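Local coordinates for protein hydrolase, haloacid dehalogenase-like family (Porphyromonas gingivalis, PDB 2I6X) that is a predicted hydrolase of the haloacid dehalogenase-like superfamily, probably built from a Rossmann-like core and a helical cap, with its substrate unknown, at residues I31-I36 and T64-Y69; Y116-A121 and R131-F136. All coordinates share one frame; numbering follows the deposited sequence.

Contact 1 of 2, residues I31-I36 and T64-Y69; sequences IGVADI and TELSRY
V33 and L66 form a small apolar contact between the loop after helix 21-30 and one side of helix 59-70, in the mainly helical region that is probably the cap. A methyl group of L66, CD2, meets the forked end of V33. It lies 3.9 Å from V33 CG1 and 4.2 Å from V33 CG2. The two side chains cross at about a right angle. With V33 CG1 anti to the backbone N (chi1 -167°), both methyls face L66 CD2. M39 of the next helix and L74 touch both V33 and L66 and continue this buried patch. One turn on from L66, the hydroxyl of Y69 reaches D35 near the surface. Y69 OH lies loosely, 4.3 Å from D35 CB, the methylene and not the carboxylate. On the far flank of the helix, R68 NH2 bonds E65 OE1 at 2.7 Å on the syn side of the carboxylate, a salt bridge within one turn. The loop begins with a Schellman motif that ends helix 21-30, with G32 as C-prime residue at positive phi, and continues in a type I turn from V33 to I36. A helix-loop-helix packed on a further helix is consistent with the C1-type cap of HAD hydrolases.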
# COMPACT_ATOMS: atom_id res chain seq x y z
N ILE A 31 3.08 -23.79 2.09
CA ILE A 31 3.24 -23.89 3.55
C ILE A 31 1.96 -24.28 4.30
O ILE A 31 1.85 -24.01 5.51
CB ILE A 31 3.85 -22.63 4.19
CG1 ILE A 31 3.02 -21.39 3.84
CG2 ILE A 31 5.32 -22.53 3.80
CD1 ILE A 31 3.46 -20.07 4.57
N GLY A 32 1.01 -24.90 3.60
CA GLY A 32 -0.18 -25.49 4.23
C GLY A 32 -1.41 -24.60 4.39
O GLY A 32 -2.44 -25.07 4.87
N VAL A 33 -1.31 -23.34 4.00
CA VAL A 33 -2.49 -22.46 4.04
C VAL A 33 -3.35 -22.73 2.79
O VAL A 33 -3.26 -22.02 1.78
CB VAL A 33 -2.12 -20.97 4.18
CG1 VAL A 33 -3.36 -20.16 4.53
CG2 VAL A 33 -1.07 -20.77 5.24
N ALA A 34 -4.16 -23.78 2.88
CA ALA A 34 -4.85 -24.35 1.73
C ALA A 34 -6.07 -23.55 1.25
O ALA A 34 -6.37 -23.50 0.05
CB ALA A 34 -5.25 -25.81 2.04
N ASP A 35 -6.78 -22.94 2.20
CA ASP A 35 -7.95 -22.13 1.90
C ASP A 35 -7.54 -20.67 1.70
O ASP A 35 -8.34 -19.75 1.89
CB ASP A 35 -8.99 -22.27 3.02
CG ASP A 35 -9.76 -23.57 2.94
OD1 ASP A 35 -10.53 -23.77 1.98
OD2 ASP A 35 -9.60 -24.40 3.87
N ILE A 36 -6.28 -20.46 1.30
CA ILE A 36 -5.72 -19.11 1.16
C ILE A 36 -6.47 -18.20 0.19
O ILE A 36 -6.64 -17.01 0.46
CB ILE A 36 -4.19 -19.11 0.79
CG1 ILE A 36 -3.66 -17.67 0.75
CG2 ILE A 36 -3.89 -19.87 -0.51
CD1 ILE A 36 -3.60 -16.98 2.13
N THR A 64 0.19 -16.76 15.03
CA THR A 64 -0.31 -17.69 16.02
C THR A 64 -1.69 -18.19 15.60
O THR A 64 -1.94 -19.40 15.58
CB THR A 64 -0.38 -17.03 17.42
OG1 THR A 64 0.93 -16.62 17.83
CG2 THR A 64 -0.93 -18.01 18.48
N GLU A 65 -2.59 -17.26 15.26
CA GLU A 65 -3.93 -17.65 14.84
C GLU A 65 -3.94 -18.41 13.52
O GLU A 65 -4.73 -19.34 13.35
CB GLU A 65 -4.89 -16.46 14.80
CG GLU A 65 -5.12 -15.81 16.14
CD GLU A 65 -5.51 -16.82 17.18
OE1 GLU A 65 -4.63 -17.23 17.99
OE2 GLU A 65 -6.69 -17.24 17.18
N LEU A 66 -3.07 -18.03 12.59
CA LEU A 66 -2.98 -18.68 11.28
C LEU A 66 -2.48 -20.11 11.43
O LEU A 66 -2.97 -21.02 10.75
CB LEU A 66 -2.05 -17.91 10.33
CG LEU A 66 -2.38 -17.71 8.84
CD1 LEU A 66 -1.10 -17.52 8.02
CD2 LEU A 66 -3.25 -18.79 8.20
N SER A 67 -1.48 -20.29 12.28
CA SER A 67 -0.97 -21.61 12.68
C SER A 67 -2.10 -22.49 13.23
O SER A 67 -2.30 -23.61 12.78
CB SER A 67 0.13 -21.46 13.72
OG SER A 67 1.27 -20.84 13.16
N ARG A 68 -2.85 -21.96 14.20
CA ARG A 68 -4.01 -22.65 14.77
C ARG A 68 -4.98 -23.03 13.64
O ARG A 68 -5.46 -24.14 13.59
CB ARG A 68 -4.70 -21.76 15.81
CG ARG A 68 -5.82 -22.43 16.67
CD ARG A 68 -6.54 -21.38 17.59
NE ARG A 68 -5.59 -20.34 18.03
CZ ARG A 68 -4.75 -20.45 19.07
NH1 ARG A 68 -4.74 -21.55 19.82
NH2 ARG A 68 -3.91 -19.46 19.36
N TYR A 69 -5.20 -22.10 12.72
CA TYR A 69 -6.15 -22.28 11.61
C TYR A 69 -5.79 -23.43 10.65
O TYR A 69 -6.66 -24.16 10.19
CB TYR A 69 -6.29 -20.94 10.87
CG TYR A 69 -7.32 -20.83 9.77
CD1 TYR A 69 -8.56 -20.24 10.02
CD2 TYR A 69 -7.03 -21.25 8.47
CE1 TYR A 69 -9.51 -20.10 9.00
CE2 TYR A 69 -7.97 -21.12 7.44
CZ TYR A 69 -9.20 -20.54 7.71
OH TYR A 69 -10.14 -20.41 6.69

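Contact 2 of 2, residues Y116-A121 and R131-F136; sequences YVLDLA and RTLDSF
L118 reaches L133 with one methyl group: L118 CD2 lies 4.5 Å from L133 CD2, a loose apolar touch. T113, C144 and Q145 also touch the L118 side chain. A121, the last residue of helix 115-121, and L133 carry most of the contact between them. A121 CB packs equally close to two atoms of this one leucine, 3.7 Å from both L133 CB and L133 CD2. L133 CG is anti to the backbone N (chi1 178°), and CD2 turns back to the alanine methyl. The carbonyl of A121 accepts a bond from L133 N at 3.0 Å. The bond is nearly straight at nitrogen (168°), with the donor tilted 26° from the carbonyl plane. It ties the C-terminal end of the helix to the loop that leads to strand 139-142, within a beta-alpha-beta crossover of the parallel sheet, as in the Rossmann-like core of HAD proteins. T132 CA also lies beside A121 O. Behind this point the loop is braced from within. S135 OG donates to T132 O, which also accepts a hydrogen bond from S135 N. R131 then grips S135 OG side-on with NE and NH1, with that oxygen in the guanidinium plane. F136 CE1 lies 3.4 Å above the same plane, and D99 forms a salt bridge to R131 NH2.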
# COMPACT_ATOMS: atom_id res chain seq x y z
N TYR A 116 5.12 -7.08 7.40
CA TYR A 116 6.14 -7.76 6.60
C TYR A 116 6.61 -6.86 5.46
O TYR A 116 7.81 -6.65 5.28
CB TYR A 116 5.63 -9.09 6.02
CG TYR A 116 5.06 -10.06 7.02
CD1 TYR A 116 5.89 -10.85 7.82
CD2 TYR A 116 3.67 -10.19 7.19
CE1 TYR A 116 5.36 -11.74 8.74
CE2 TYR A 116 3.14 -11.07 8.10
CZ TYR A 116 3.98 -11.84 8.88
OH TYR A 116 3.44 -12.72 9.78
N VAL A 117 5.66 -6.33 4.70
CA VAL A 117 6.00 -5.47 3.58
C VAL A 117 6.71 -4.22 4.11
O VAL A 117 7.68 -3.75 3.53
CB VAL A 117 4.75 -5.13 2.71
CG1 VAL A 117 5.07 -4.08 1.64
CG2 VAL A 117 4.26 -6.40 2.03
N LEU A 118 6.23 -3.72 5.24
CA LEU A 118 6.85 -2.58 5.89
C LEU A 118 8.27 -2.87 6.36
O LEU A 118 9.14 -2.00 6.22
CB LEU A 118 5.98 -2.08 7.03
CG LEU A 118 4.82 -1.18 6.64
CD1 LEU A 118 4.14 -0.67 7.92
CD2 LEU A 118 5.31 -0.02 5.75
N ASP A 119 8.52 -4.06 6.91
CA ASP A 119 9.87 -4.48 7.22
C ASP A 119 10.76 -4.42 5.95
O ASP A 119 11.90 -3.94 6.01
CB ASP A 119 9.90 -5.86 7.90
CG ASP A 119 9.37 -5.85 9.37
OD1 ASP A 119 9.06 -4.76 9.93
OD2 ASP A 119 9.25 -6.95 9.99
N LEU A 120 10.24 -4.89 4.82
CA LEU A 120 11.00 -4.85 3.57
C LEU A 120 11.25 -3.41 3.12
O LEU A 120 12.37 -3.02 2.78
CB LEU A 120 10.33 -5.65 2.44
CG LEU A 120 10.99 -5.38 1.06
CD1 LEU A 120 12.47 -5.75 1.01
CD2 LEU A 120 10.22 -6.00 -0.10
N ALA A 121 10.17 -2.63 3.11
CA ALA A 121 10.18 -1.24 2.66
C ALA A 121 11.09 -0.32 3.47
O ALA A 121 11.57 0.67 2.94
CB ALA A 121 8.75 -0.69 2.62
N ARG A 131 17.38 3.28 -0.83
CA ARG A 131 16.55 4.29 -0.22
C ARG A 131 15.32 3.67 0.41
O ARG A 131 14.73 2.74 -0.15
CB ARG A 131 16.22 5.39 -1.23
CG ARG A 131 17.37 6.40 -1.31
CD ARG A 131 17.02 7.67 -2.02
NE ARG A 131 15.81 8.29 -1.49
CZ ARG A 131 15.14 9.23 -2.13
NH1 ARG A 131 14.04 9.72 -1.60
NH2 ARG A 131 15.57 9.69 -3.30
N THR A 132 14.97 4.16 1.59
CA THR A 132 13.84 3.61 2.31
C THR A 132 12.58 4.24 1.76
O THR A 132 12.62 5.33 1.17
CB THR A 132 13.92 3.87 3.84
OG1 THR A 132 14.09 5.28 4.07
CG2 THR A 132 15.08 3.12 4.46
N LEU A 133 11.47 3.54 1.93
CA LEU A 133 10.18 4.00 1.49
C LEU A 133 9.83 5.35 2.11
O LEU A 133 9.31 6.25 1.43
CB LEU A 133 9.13 2.96 1.86
CG LEU A 133 7.69 3.28 1.51
CD1 LEU A 133 7.48 3.09 0.02
CD2 LEU A 133 6.72 2.44 2.32
N ASP A 134 10.14 5.49 3.39
CA ASP A 134 9.82 6.69 4.14
C ASP A 134 10.53 7.92 3.54
O ASP A 134 10.03 9.04 3.60
CB ASP A 134 10.17 6.48 5.62
CG ASP A 134 9.15 7.08 6.55
OD1 ASP A 134 8.41 6.32 7.23
OD2 ASP A 134 9.07 8.32 6.60
N SER A 135 11.69 7.70 2.93
CA SER A 135 12.46 8.80 2.36
C SER A 135 11.87 9.49 1.11
O SER A 135 12.40 10.50 0.68
CB SER A 135 13.89 8.35 2.07
OG SER A 135 13.96 7.68 0.82
N PHE A 136 10.82 8.95 0.50
CA PHE A 136 10.22 9.60 -0.68
C PHE A 136 9.01 10.47 -0.32
O PHE A 136 8.54 11.25 -1.14
CB PHE A 136 9.78 8.57 -1.73
CG PHE A 136 10.93 7.82 -2.36
CD1 PHE A 136 11.54 8.29 -3.51
CD2 PHE A 136 11.38 6.63 -1.80
CE1 PHE A 136 12.62 7.58 -4.09
CE2 PHE A 136 12.44 5.93 -2.36
CZ PHE A 136 13.06 6.40 -3.52

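Overall arrangement
Contact 1 closes along the chain before contact 2 opens. Their centres are about 26 Å apart and their nearest atoms about 7 Å, so they do not touch. Contact 1 lies in the mainly helical region between strands 7-10 and 106-111, which also holds the short strands 17-19 and 87-90, far from the chain centre. Contact 2 lies beside the five-stranded parallel sheet, where helix 115-121 and its loop link strands 106-111 and 139-142. The two regions meet near Y116: its side chain packs on helix 76-83, and its hydroxyl makes a weak hydrogen bond to E59, at the start of helix 59-70. This division is consistent with a cap inserted into a HAD core domain.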